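Long-range contacts in delta-1-pyrroline-5-carboxylate dehydrogenase, mitochondrial (Mus musculus, PDB 4E3X), which oxidises L-glutamate gamma-semialdehyde to L-glutamate with NAD(+), the second step in the breakdown of proline: residues Pro289-Leu294 / Pro309-Glu314; Phe203-Ser208 / Cys280-Thr285; Thr474-Thr479 / Arg524-Asn529; Leu231-Asp236 / Val262-Pro267. All coordinates share one frame; numbering follows the deposited sequence.

Contacts 1, 2 and 4 belong to the five-stranded parallel sheet of the NAD(+)-binding domain, whose strands run 259-261, 230-233, 203-207, 279-285, 310-314. Contact 2 pairs the central strand 203-207 with 279-285; contact 4, nested within the chain loop it closes, lies about 11 Å away toward one edge, and contact 1, which follows it in the chain, about 9 Å away toward the other (centre to centre). Contact 3 comes last, outside the sheet and about 13 Å between centres from contact 1, yet Gly313 and Thr528 bind it to strand 310-314. Contacts 1, 2 and 4 hold the NAD(+)-site residues Thr290, Ser208 and Lys233, contact 1 also the proton acceptor Glu314; contact 3 adjoins the nucleophile Cys348.

Contact 1 (Pro289-Leu294 / Pro309-Glu314); sequences PTFKHL and PRLAGE. With PRO (proline), chain C.
A chi1 of -174° swings the Phe291 ring away from its own N-H and off helix 288-300, onto Gly313 of strand 310-314. This is the second half of a beta-alpha-beta unit of the NAD(+)-binding, Rossmann-type domain, in which the helix returns along the strand it leads into. The two short segments are antiparallel within 8° and their axes come within 9.3 Å. Gly313 CA sits over one ring face, 3.8 Å from the ring centroid and displaced toward the rim, a CH-pi contact. Strand and ring approach so closely here that the absence of a side chain on Gly313 lets the ring lie directly on the main chain. Farther along, Leu311 CB meets Phe291 CZ at 4.1 Å, while its CD2 reaches the helix backbone at Leu294 C. In the dimer, Phe308 of the second subunit meets the Phe291 ring edge-to-face. Two ends of the contact are functional: Pro289 and Thr290 belong to the NAD(+) site, and Glu314, the proton acceptor, closes the strand, its carboxylate not modelled. On the outer side of the helix, the Lys292 chain bends at chi3 (-49°) and carries its ammonium to Asp303 of the second subunit, a salt bridge, and to a bound proline, whose carboxylate O accepts from Lys292 NZ at 2.8 Å.

Contact 2 (Phe203-Ser208 / Cys280-Thr285); sequences FVAAIS and CGINFT
Two neighbouring strands at the middle of the parallel Rossmann-type sheet, 203-207 and 279-285, are joined here, and both lead at their C-terminal ends into the NAD(+) site. Val204 to Ile207 pair in order with Gly281 to Phe284, the strand axes 4.6 Å apart and 12° from parallel. Five N-H...O=C bonds shuttle between the strands, the first from Cys280 N to Phe203 O at 2.9 Å. Ala205 gives its N-H to Gly281 O (2.9 Å) and takes Asn283 N on its own O (2.8 Å); Ile207 likewise donates to Asn283 O and accepts from Thr285 N. On the face with Ala205 and Ile282, Ile207 sets CG2 anti to its backbone N, beside the carbonyl carbon, and this methyl reaches Phe284 CD2 at 3.7 Å, oblique to the ring. The other branch of Ile207 carries CD1 to Ile282 CG2 at 4.2 Å; helices 266-274 and 288-300 cover this side. On the other face Asn283 turns its amide away from strand 203-207, toward Tyr537 OH and Leu219 O. Ser208, an NAD(+)-site residue, follows the strand and bonds through OG to Trp232 NE1. Nearer the start of the strands, Val204 CG1 lies against the backbone of the partner strand, 3.8 Å from Gly281 O.

Contact 3 (Thr474-Thr479 / Arg524-Asn529); sequences TSYGLT and RASGTN
Ser526 reaches across to Gly477 at the third position of a type I beta turn, Arg524-Gly527, which lies against the start of strand 476-483 in the catalytic domain of the aldehyde dehydrogenase fold, beside the nucleophile Cys348. With its OG anti to the carbonyl carbon (chi1 -61°), the hydroxyl accepts the Gly477 N-H at 3.0 Å, the bond nearly straight at 169°. The same oxygen is also hydrogen-bonded to Gly316 O, lies at the edge of the Tyr476 ring near its plane, and touches Leu478 CB at 3.5 Å; Leu478 in turn packs on Cys348. Beside it, Ala525 N donates to Ser475 O at 2.9 Å, and the Ala525 methyl rests obliquely against Tyr476 CD1 at 4.0 Å. Before the strand, Thr474 OG1 accepts from Tyr476 N, forming an ST turn.

Arg524 is extended from CG to NE, running past Tyr476 O, which approaches the edge of the guanidinium near its plane. NH1 forms salt bridges with Asp471 of helix 463-472 and with Glu201 of the second subunit, tying the turn to that helix and to the dimer partner. A bound proline touches Ala525. On the guanidinium, NH2 spans the gap to the strand through a water: Arg524 NH2 donates to it at 2.8 Å, and the water lies 2.7 Å from Tyr476 O.

Contact 4 (Leu231-Asp236 / Val262-Pro267); sequences LWKPSD and VPADGP
This is a buried, partly water-mediated contact at the C-terminal end of the Rossmann-type sheet, where strand 230-233 and the loop after its neighbour, the edge strand 259-261, leave the sheet together. One backbone bond carries the parallel pairing past that edge strand: Val262 N donates to Trp232 O at 2.9 Å. Next to it the Val262 carbonyl oxygen takes a CA-H...O contact from Lys233. Val262 CG2, placed between its backbone N and carbonyl carbon, lies 3.5 Å from Trp232 O and meets Leu231 CB, the two side chains crossing at a slant. On the other side of the strand the rings of Pro234 and Pro263 touch through their CD atoms, and Pro234 CG covers part of one face of the Trp232 indole, whose NE1 is bonded to Ser208 OG.

Lys233, an NAD(+)-site residue, sends its chain along the 262-267 loop. CG stands anti to the backbone N (chi1 178°), and bends at chi2 and chi4 bring CE within 3.3 Å of Ala264 O and close to Gly266 CA. NZ has a weak bond to Pro234 O and donates to two waters. One of these also accepts from Ala264 N, and both lie within bonding range of Asp236 OD1, so lysine, aspartate and loop are coupled through solvent. The other carboxylate oxygen of Asp236 is taken by Tyr96 OH. Asp265 caps helix 266-274 and bonds to Thr268 OG1. The second water, 3.0 Å from Lys233 NZ, donates to Ala264 O at 2.8 Å.

Contact 1 (Pro289-Leu294 / Pro309-Glu314)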
loop_
_atom_site.group_PDB
_atom_site.type_symbol
_atom_site.label_atom_id
_atom_site.label_comp_id
_atom_site.label_asym_id
_atom_site.label_seq_id
_atom_site.Cartn_x
_atom_site.Cartn_y
_atom_site.Cartn_z
ATOM N N PRO B 289 8.098 -14.271 12.316
ATOM C CA PRO B 289 7.290 -15.487 12.137
ATOM C C PRO B 289 5.798 -15.248 12.359
ATOM O O PRO B 289 4.985 -15.828 11.646
ATOM C CB PRO B 289 7.849 -16.445 13.198
ATOM C CG PRO B 289 9.225 -15.961 13.469
ATOM C CD PRO B 289 9.187 -14.479 13.292
ATOM N N THR B 290 5.439 -14.408 13.322
ATOM C CA THR B 290 4.026 -14.153 13.568
ATOM C C THR B 290 3.379 -13.390 12.403
ATOM O O THR B 290 2.270 -13.725 11.967
ATOM C CB THR B 290 3.809 -13.407 14.896
ATOM O OG1 THR B 290 4.337 -14.201 15.966
ATOM C CG2 THR B 290 2.323 -13.151 15.140
ATOM N N PHE B 291 4.076 -12.384 11.885
ATOM C CA PHE B 291 3.563 -11.640 10.740
ATOM C C PHE B 291 3.365 -12.567 9.535
ATOM O O PHE B 291 2.335 -12.520 8.862
ATOM C CB PHE B 291 4.475 -10.457 10.394
ATOM C CG PHE B 291 3.930 -9.569 9.314
ATOM C CD1 PHE B 291 2.703 -8.934 9.466
ATOM C CD2 PHE B 291 4.641 -9.367 8.139
ATOM C CE1 PHE B 291 2.197 -8.121 8.465
ATOM C CE2 PHE B 291 4.141 -8.557 7.139
ATOM C CZ PHE B 291 2.919 -7.939 7.295
ATOM N N LYS B 292 4.347 -13.419 9.273
ATOM C CA LYS B 292 4.220 -14.371 8.174
ATOM C C LYS B 292 3.038 -15.315 8.375
ATOM O O LYS B 292 2.327 -15.639 7.426
ATOM C CB LYS B 292 5.501 -15.185 8.015
ATOM C CG LYS B 292 6.676 -14.377 7.480
ATOM C CD LYS B 292 7.800 -15.261 6.931
ATOM C CE LYS B 292 8.171 -16.361 7.885
ATOM N NZ LYS B 292 9.408 -17.065 7.438
ATOM N N HIS B 293 2.838 -15.762 9.611
ATOM C CA HIS B 293 1.737 -16.662 9.919
ATOM C C HIS B 293 0.393 -15.992 9.617
ATOM O O HIS B 293 -0.475 -16.581 8.973
ATOM C CB HIS B 293 1.811 -17.080 11.388
ATOM C CG HIS B 293 0.701 -17.980 11.819
ATOM N ND1 HIS B 293 0.547 -19.255 11.323
ATOM C CD2 HIS B 293 -0.311 -17.791 12.699
ATOM C CE1 HIS B 293 -0.509 -19.817 11.884
ATOM N NE2 HIS B 293 -1.042 -18.954 12.729
ATOM N N LEU B 294 0.235 -14.750 10.067
ATOM C CA LEU B 294 -0.991 -14.001 9.777
ATOM C C LEU B 294 -1.201 -13.823 8.273
ATOM O O LEU B 294 -2.319 -13.955 7.766
ATOM C CB LEU B 294 -0.962 -12.644 10.481
ATOM C CG LEU B 294 -1.065 -12.719 12.002
ATOM C CD1 LEU B 294 -0.625 -11.409 12.619
ATOM C CD2 LEU B 294 -2.484 -13.080 12.445
ATOM N N PRO B 309 -7.676 -8.136 2.124
ATOM C CA PRO B 309 -7.159 -7.455 3.318
ATOM C C PRO B 309 -5.776 -6.842 3.105
ATOM O O PRO B 309 -4.968 -7.357 2.328
ATOM C CB PRO B 309 -7.116 -8.571 4.375
ATOM C CG PRO B 309 -8.155 -9.580 3.893
ATOM C CD PRO B 309 -7.989 -9.557 2.390
ATOM N N ARG B 310 -5.521 -5.749 3.812
ATOM C CA ARG B 310 -4.246 -5.046 3.766
ATOM C C ARG B 310 -3.429 -5.354 4.998
ATOM O O ARG B 310 -3.847 -5.045 6.117
ATOM C CB ARG B 310 -4.476 -3.543 3.700
ATOM C CG ARG B 310 -5.167 -3.116 2.439
ATOM C CD ARG B 310 -5.366 -1.623 2.398
ATOM N NE ARG B 310 -6.030 -1.218 1.161
ATOM C CZ ARG B 310 -6.165 0.041 0.766
ATOM N NH1 ARG B 310 -5.685 1.030 1.512
ATOM N NH2 ARG B 310 -6.791 0.313 -0.373
ATOM N N LEU B 311 -2.264 -5.957 4.792
ATOM C CA LEU B 311 -1.382 -6.280 5.898
ATOM C C LEU B 311 -0.244 -5.284 6.008
ATOM O O LEU B 311 0.456 -5.031 5.033
ATOM C CB LEU B 311 -0.848 -7.695 5.745
ATOM C CG LEU B 311 -1.733 -8.710 6.463
ATOM C CD1 LEU B 311 -3.110 -8.802 5.826
ATOM C CD2 LEU B 311 -1.054 -10.049 6.481
ATOM N N ALA B 312 -0.084 -4.707 7.192
ATOM C CA ALA B 312 1.026 -3.814 7.482
ATOM C C ALA B 312 1.800 -4.430 8.632
ATOM O O ALA B 312 1.205 -4.827 9.639
ATOM C CB ALA B 312 0.523 -2.426 7.853
ATOM N N GLY B 313 3.115 -4.544 8.482
ATOM C CA GLY B 313 3.928 -5.157 9.514
ATOM C C GLY B 313 5.261 -4.476 9.713
ATOM O O GLY B 313 5.960 -4.149 8.751
ATOM N N GLU B 314 5.609 -4.259 10.973
ATOM C CA GLU B 314 6.959 -3.865 11.360
ATOM C C GLU B 314 7.520 -5.004 12.196
ATOM O O GLU B 314 6.911 -5.377 13.205
ATOM C CB GLU B 314 6.918 -2.581 12.185
HETATM N N PRO C . 10.816 -13.729 3.678
HETATM C CA PRO C . 11.845 -13.441 4.682
HETATM C C PRO C . 11.718 -14.403 5.847
HETATM O O PRO C . 10.772 -15.189 5.866
HETATM C CB PRO C . 11.501 -12.020 5.138
HETATM C CG PRO C . 10.623 -11.460 4.055
HETATM C CD PRO C . 9.841 -12.629 3.572
HETATM O OXT PRO C . 12.544 -14.418 6.764
#

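Contact 2 (Phe203-Ser208 / Cys280-Thr285)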
loop_
_atom_site.group_PDB
_atom_site.type_symbol
_atom_site.label_atom_id
_atom_site.label_comp_id
_atom_site.label_asym_id
_atom_site.label_seq_id
_atom_site.Cartn_x
_atom_site.Cartn_y
_atom_site.Cartn_z
ATOM N N PHE B 203 -13.369 -4.437 9.267
ATOM C CA PHE B 203 -12.674 -3.989 10.477
ATOM C C PHE B 203 -11.182 -4.243 10.332
ATOM O O PHE B 203 -10.759 -5.085 9.529
ATOM C CB PHE B 203 -13.204 -4.699 11.732
ATOM C CG PHE B 203 -12.792 -6.144 11.829
ATOM C CD1 PHE B 203 -13.496 -7.122 11.144
ATOM C CD2 PHE B 203 -11.686 -6.525 12.585
ATOM C CE1 PHE B 203 -13.116 -8.460 11.213
ATOM C CE2 PHE B 203 -11.302 -7.858 12.660
ATOM C CZ PHE B 203 -12.014 -8.826 11.971
ATOM N N VAL B 204 -10.399 -3.517 11.124
ATOM C CA VAL B 204 -8.953 -3.662 11.159
ATOM C C VAL B 204 -8.546 -4.284 12.491
ATOM O O VAL B 204 -9.071 -3.912 13.544
ATOM C CB VAL B 204 -8.283 -2.270 11.003
ATOM C CG1 VAL B 204 -6.773 -2.346 11.226
ATOM C CG2 VAL B 204 -8.631 -1.664 9.644
ATOM N N ALA B 205 -7.631 -5.249 12.442
ATOM C CA ALA B 205 -7.062 -5.827 13.651
ATOM C C ALA B 205 -5.714 -5.175 13.938
ATOM O O ALA B 205 -4.831 -5.176 13.082
ATOM C CB ALA B 205 -6.896 -7.326 13.474
ATOM N N ALA B 206 -5.560 -4.607 15.131
ATOM C CA ALA B 206 -4.301 -3.964 15.533
ATOM C C ALA B 206 -3.628 -4.807 16.604
ATOM O O ALA B 206 -4.246 -5.153 17.613
ATOM C CB ALA B 206 -4.547 -2.552 16.050
ATOM N N ILE B 207 -2.367 -5.155 16.367
ATOM C CA ILE B 207 -1.616 -6.036 17.251
ATOM C C ILE B 207 -0.307 -5.351 17.619
ATOM O O ILE B 207 0.567 -5.187 16.769
ATOM C CB ILE B 207 -1.336 -7.377 16.543
ATOM C CG1 ILE B 207 -2.652 -8.097 16.201
ATOM C CG2 ILE B 207 -0.408 -8.251 17.384
ATOM C CD1 ILE B 207 -2.504 -9.241 15.224
ATOM N N SER B 208 -0.189 -4.938 18.877
ATOM C CA SER B 208 0.908 -4.059 19.293
ATOM C C SER B 208 1.920 -4.741 20.224
ATOM O O SER B 208 1.590 -5.712 20.905
ATOM C CB SER B 208 0.345 -2.786 19.926
ATOM O OG SER B 208 -0.525 -3.076 21.002
ATOM N N CYS B 280 -10.522 -6.383 6.960
ATOM C CA CYS B 280 -9.979 -5.604 5.856
ATOM C C CYS B 280 -8.538 -5.164 6.069
ATOM O O CYS B 280 -7.907 -4.668 5.144
ATOM C CB CYS B 280 -10.875 -4.412 5.501
ATOM S SG CYS B 280 -11.161 -3.262 6.851
ATOM N N GLY B 281 -8.008 -5.373 7.261
ATOM C CA GLY B 281 -6.635 -4.982 7.500
ATOM C C GLY B 281 -6.093 -5.553 8.779
ATOM O O GLY B 281 -6.840 -5.799 9.722
ATOM N N ILE B 282 -4.783 -5.769 8.797
ATOM C CA ILE B 282 -4.063 -6.091 10.007
ATOM C C ILE B 282 -2.927 -5.093 10.120
ATOM O O ILE B 282 -2.139 -4.924 9.188
ATOM C CB ILE B 282 -3.516 -7.530 9.980
ATOM C CG1 ILE B 282 -4.663 -8.540 9.830
ATOM C CG2 ILE B 282 -2.739 -7.806 11.246
ATOM C CD1 ILE B 282 -4.198 -9.976 9.687
ATOM N N ASN B 283 -2.862 -4.421 11.264
ATOM C CA ASN B 283 -1.798 -3.464 11.532
ATOM C C ASN B 283 -0.971 -4.047 12.668
ATOM O O ASN B 283 -1.402 -4.051 13.824
ATOM C CB ASN B 283 -2.376 -2.097 11.907
ATOM C CG ASN B 283 -1.403 -0.953 11.643
ATOM O OD1 ASN B 283 -0.345 -1.157 11.044
ATOM N ND2 ASN B 283 -1.759 0.259 12.084
ATOM N N PHE B 284 0.199 -4.573 12.315
ATOM C CA PHE B 284 0.977 -5.437 13.184
ATOM C C PHE B 284 2.363 -4.879 13.471
ATOM O O PHE B 284 3.028 -4.340 12.585
ATOM C CB PHE B 284 1.126 -6.799 12.501
ATOM C CG PHE B 284 2.006 -7.772 13.248
ATOM C CD1 PHE B 284 3.363 -7.896 12.944
ATOM C CD2 PHE B 284 1.474 -8.574 14.249
ATOM C CE1 PHE B 284 4.165 -8.796 13.631
ATOM C CE2 PHE B 284 2.270 -9.466 14.939
ATOM C CZ PHE B 284 3.616 -9.578 14.630
ATOM N N THR B 285 2.808 -5.034 14.711
ATOM C CA THR B 285 4.221 -4.848 15.040
ATOM C C THR B 285 4.622 -5.950 16.012
ATOM O O THR B 285 3.964 -6.140 17.032
ATOM C CB THR B 285 4.519 -3.434 15.594
ATOM O OG1 THR B 285 4.182 -2.456 14.594
ATOM C CG2 THR B 285 6.004 -3.294 15.955
#

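Contact 3 (Thr474-Thr479 / Arg524-Asn529)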
loop_
_atom_site.group_PDB
_atom_site.type_symbol
_atom_site.label_atom_id
_atom_site.label_comp_id
_atom_site.label_asym_id
_atom_site.label_seq_id
_atom_site.Cartn_x
_atom_site.Cartn_y
_atom_site.Cartn_z
ATOM N N THR B 474 22.941 -9.900 7.376
ATOM C CA THR B 474 21.672 -10.193 8.027
ATOM C C THR B 474 20.517 -10.196 7.039
ATOM O O THR B 474 20.676 -9.842 5.872
ATOM C CB THR B 474 21.346 -9.183 9.153
ATOM O OG1 THR B 474 20.723 -8.016 8.593
ATOM C CG2 THR B 474 22.605 -8.815 9.936
ATOM N N SER B 475 19.344 -10.579 7.528
ATOM C CA SER B 475 18.149 -10.594 6.697
ATOM C C SER B 475 17.351 -9.301 6.832
ATOM O O SER B 475 16.313 -9.144 6.197
ATOM C CB SER B 475 17.260 -11.766 7.093
ATOM O OG SER B 475 16.719 -11.557 8.385
ATOM N N TYR B 476 17.852 -8.374 7.645
ATOM C CA TYR B 476 17.085 -7.191 8.039
ATOM C C TYR B 476 17.477 -5.896 7.333
ATOM O O TYR B 476 18.544 -5.801 6.722
ATOM C CB TYR B 476 17.194 -7.004 9.551
ATOM C CG TYR B 476 16.591 -8.125 10.372
ATOM C CD1 TYR B 476 15.209 -8.220 10.545
ATOM C CD2 TYR B 476 17.399 -9.066 11.008
ATOM C CE1 TYR B 476 14.648 -9.217 11.312
ATOM C CE2 TYR B 476 16.842 -10.075 11.791
ATOM C CZ TYR B 476 15.465 -10.137 11.936
ATOM O OH TYR B 476 14.883 -11.123 12.700
ATOM N N GLY B 477 16.610 -4.891 7.421
ATOM C CA GLY B 477 16.880 -3.629 6.759
ATOM C C GLY B 477 16.322 -2.423 7.484
ATOM O O GLY B 477 15.826 -1.491 6.842
ATOM N N LEU B 478 16.419 -2.420 8.811
ATOM C CA LEU B 478 15.695 -1.425 9.599
ATOM C C LEU B 478 16.515 -0.163 9.858
ATOM O O LEU B 478 16.311 0.840 9.177
ATOM C CB LEU B 478 15.129 -2.041 10.883
ATOM C CG LEU B 478 14.054 -1.217 11.599
ATOM C CD1 LEU B 478 13.090 -0.562 10.617
ATOM C CD2 LEU B 478 13.290 -2.080 12.585
ATOM N N THR B 479 17.438 -0.192 10.816
ATOM C CA THR B 479 18.229 1.009 11.069
ATOM C C THR B 479 19.729 0.777 10.976
ATOM O O THR B 479 20.219 -0.348 11.047
ATOM C CB THR B 479 17.936 1.649 12.444
ATOM O OG1 THR B 479 18.526 0.844 13.470
ATOM C CG2 THR B 479 16.436 1.806 12.693
ATOM N N ARG B 524 13.400 -5.423 3.492
ATOM C CA ARG B 524 13.955 -6.757 3.725
ATOM C C ARG B 524 13.056 -7.483 4.733
ATOM O O ARG B 524 11.833 -7.408 4.604
ATOM C CB ARG B 524 15.443 -6.710 4.098
ATOM C CG ARG B 524 16.258 -6.143 2.925
ATOM C CD ARG B 524 17.743 -6.065 3.193
ATOM N NE ARG B 524 18.436 -5.614 1.987
ATOM C CZ ARG B 524 19.719 -5.277 1.946
ATOM N NH1 ARG B 524 20.259 -4.867 0.807
ATOM N NH2 ARG B 524 20.462 -5.348 3.046
ATOM N N ALA B 525 13.617 -8.178 5.720
ATOM C CA ALA B 525 12.765 -8.896 6.673
ATOM C C ALA B 525 12.109 -7.976 7.711
ATOM O O ALA B 525 11.297 -8.435 8.511
ATOM C CB ALA B 525 13.543 -10.019 7.370
ATOM N N SER B 526 12.450 -6.690 7.689
ATOM C CA SER B 526 11.980 -5.749 8.717
ATOM C C SER B 526 10.531 -5.295 8.555
ATOM O O SER B 526 9.988 -4.614 9.431
ATOM C CB SER B 526 12.897 -4.528 8.814
ATOM O OG SER B 526 14.210 -4.927 9.171
ATOM N N GLY B 527 9.892 -5.669 7.451
ATOM C CA GLY B 527 8.467 -5.424 7.307
ATOM C C GLY B 527 8.065 -4.809 5.983
ATOM O O GLY B 527 8.804 -4.866 4.998
ATOM N N THR B 528 6.873 -4.228 5.972
ATOM C CA THR B 528 6.265 -3.696 4.752
ATOM C C THR B 528 6.636 -2.235 4.505
ATOM O O THR B 528 6.304 -1.676 3.462
ATOM C CB THR B 528 4.728 -3.841 4.794
ATOM O OG1 THR B 528 4.233 -3.346 6.043
ATOM C CG2 THR B 528 4.341 -5.297 4.682
ATOM N N ASN B 529 7.321 -1.630 5.473
ATOM C CA ASN B 529 7.848 -0.269 5.374
ATOM C C ASN B 529 6.826 0.802 4.994
ATOM O O ASN B 529 7.011 1.536 4.018
ATOM C CB ASN B 529 9.068 -0.192 4.451
ATOM C CG ASN B 529 9.823 1.102 4.625
ATOM O OD1 ASN B 529 9.688 1.772 5.657
ATOM N ND2 ASN B 529 10.617 1.472 3.628
HETATM O O HOH W 1 20.318 -7.152 5.247
#

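Contact 4 (Leu231-Asp236 / Val262-Pro267)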
loop_
_atom_site.group_PDB
_atom_site.type_symbol
_atom_site.label_atom_id
_atom_site.label_comp_id
_atom_site.label_asym_id
_atom_site.label_seq_id
_atom_site.Cartn_x
_atom_site.Cartn_y
_atom_site.Cartn_z
ATOM N N LEU B 231 -10.298 -3.821 16.198
ATOM C CA LEU B 231 -10.049 -4.658 17.361
ATOM C C LEU B 231 -8.585 -4.534 17.730
ATOM O O LEU B 231 -7.706 -4.905 16.953
ATOM C CB LEU B 231 -10.390 -6.125 17.086
ATOM C CG LEU B 231 -11.815 -6.578 17.418
ATOM C CD1 LEU B 231 -12.848 -5.854 16.566
ATOM C CD2 LEU B 231 -11.950 -8.101 17.271
ATOM N N TRP B 232 -8.328 -3.975 18.905
ATOM C CA TRP B 232 -6.966 -3.789 19.381
ATOM C C TRP B 232 -6.610 -4.841 20.414
ATOM O O TRP B 232 -7.183 -4.864 21.503
ATOM C CB TRP B 232 -6.829 -2.395 19.980
ATOM C CG TRP B 232 -5.467 -2.063 20.509
ATOM C CD1 TRP B 232 -4.277 -2.689 20.224
ATOM C CD2 TRP B 232 -5.153 -0.999 21.411
ATOM N NE1 TRP B 232 -3.246 -2.072 20.907
ATOM C CE2 TRP B 232 -3.765 -1.049 21.655
ATOM C CE3 TRP B 232 -5.920 -0.025 22.062
ATOM C CZ2 TRP B 232 -3.126 -0.138 22.496
ATOM C CZ3 TRP B 232 -5.282 0.874 22.902
ATOM C CH2 TRP B 232 -3.902 0.805 23.115
ATOM N N LYS B 233 -5.672 -5.716 20.041
ATOM C CA LYS B 233 -5.046 -6.652 20.965
ATOM C C LYS B 233 -3.733 -6.034 21.449
ATOM O O LYS B 233 -2.725 -6.099 20.750
ATOM C CB LYS B 233 -4.767 -7.995 20.276
ATOM C CG LYS B 233 -4.073 -9.012 21.185
ATOM C CD LYS B 233 -3.059 -9.864 20.395
ATOM C CE LYS B 233 -2.148 -10.708 21.284
ATOM N NZ LYS B 233 -1.378 -9.875 22.247
ATOM N N PRO B 234 -3.740 -5.422 22.643
ATOM C CA PRO B 234 -2.495 -4.838 23.151
ATOM C C PRO B 234 -1.549 -5.913 23.670
ATOM O O PRO B 234 -1.955 -7.052 23.900
ATOM C CB PRO B 234 -2.960 -3.940 24.314
ATOM C CG PRO B 234 -4.455 -3.952 24.265
ATOM C CD PRO B 234 -4.847 -5.224 23.586
ATOM N N SER B 235 -0.294 -5.537 23.874
ATOM C CA SER B 235 0.695 -6.451 24.411
ATOM C C SER B 235 0.451 -6.743 25.886
ATOM O O SER B 235 0.266 -5.817 26.682
ATOM C CB SER B 235 2.075 -5.838 24.272
ATOM O OG SER B 235 3.021 -6.588 25.002
ATOM N N ASP B 236 0.462 -8.026 26.254
ATOM C CA ASP B 236 0.308 -8.429 27.646
ATOM C C ASP B 236 1.261 -7.668 28.565
ATOM O O ASP B 236 0.899 -7.275 29.672
ATOM C CB ASP B 236 0.615 -9.919 27.815
ATOM C CG ASP B 236 -0.363 -10.831 27.106
ATOM O OD1 ASP B 236 -1.344 -10.361 26.500
ATOM O OD2 ASP B 236 -0.135 -12.051 27.183
ATOM N N VAL B 262 -9.310 -5.441 23.351
ATOM C CA VAL B 262 -9.448 -6.885 23.450
ATOM C C VAL B 262 -8.118 -7.632 23.551
ATOM O O VAL B 262 -7.686 -8.299 22.607
ATOM C CB VAL B 262 -10.333 -7.458 22.314
ATOM C CG1 VAL B 262 -11.788 -7.109 22.573
ATOM C CG2 VAL B 262 -9.895 -6.939 20.951
ATOM N N PRO B 263 -7.482 -7.559 24.728
ATOM C CA PRO B 263 -6.385 -8.488 25.023
ATOM C C PRO B 263 -6.816 -9.919 24.735
ATOM O O PRO B 263 -7.982 -10.258 24.930
ATOM C CB PRO B 263 -6.178 -8.317 26.533
ATOM C CG PRO B 263 -6.745 -6.957 26.854
ATOM C CD PRO B 263 -7.874 -6.755 25.901
ATOM N N ALA B 264 -5.886 -10.755 24.280
ATOM C CA ALA B 264 -6.236 -12.108 23.873
ATOM C C ALA B 264 -4.964 -12.919 23.695
ATOM O O ALA B 264 -3.877 -12.365 23.501
ATOM C CB ALA B 264 -7.028 -12.081 22.563
ATOM N N ASP B 265 -5.108 -14.235 23.745
ATOM C CA ASP B 265 -4.036 -15.116 23.320
ATOM C C ASP B 265 -3.703 -14.792 21.858
ATOM O O ASP B 265 -4.603 -14.622 21.033
ATOM C CB ASP B 265 -4.491 -16.563 23.475
ATOM C CG ASP B 265 -3.527 -17.543 22.862
ATOM O OD1 ASP B 265 -2.455 -17.765 23.454
ATOM O OD2 ASP B 265 -3.855 -18.113 21.797
ATOM N N GLY B 266 -2.418 -14.687 21.532
ATOM C CA GLY B 266 -2.016 -14.270 20.197
ATOM C C GLY B 266 -2.565 -15.136 19.077
ATOM O O GLY B 266 -3.229 -14.634 18.165
ATOM N N PRO B 267 -2.278 -16.443 19.127
ATOM C CA PRO B 267 -2.790 -17.321 18.070
ATOM C C PRO B 267 -4.319 -17.307 17.992
ATOM O O PRO B 267 -4.872 -17.281 16.898
ATOM C CB PRO B 267 -2.262 -18.693 18.494
ATOM C CG PRO B 267 -0.946 -18.365 19.157
ATOM C CD PRO B 267 -1.255 -17.115 19.954
HETATM O O HOH W 2 -3.135 -9.378 24.693
HETATM O O HOH W 3 -1.160 -12.239 24.097
#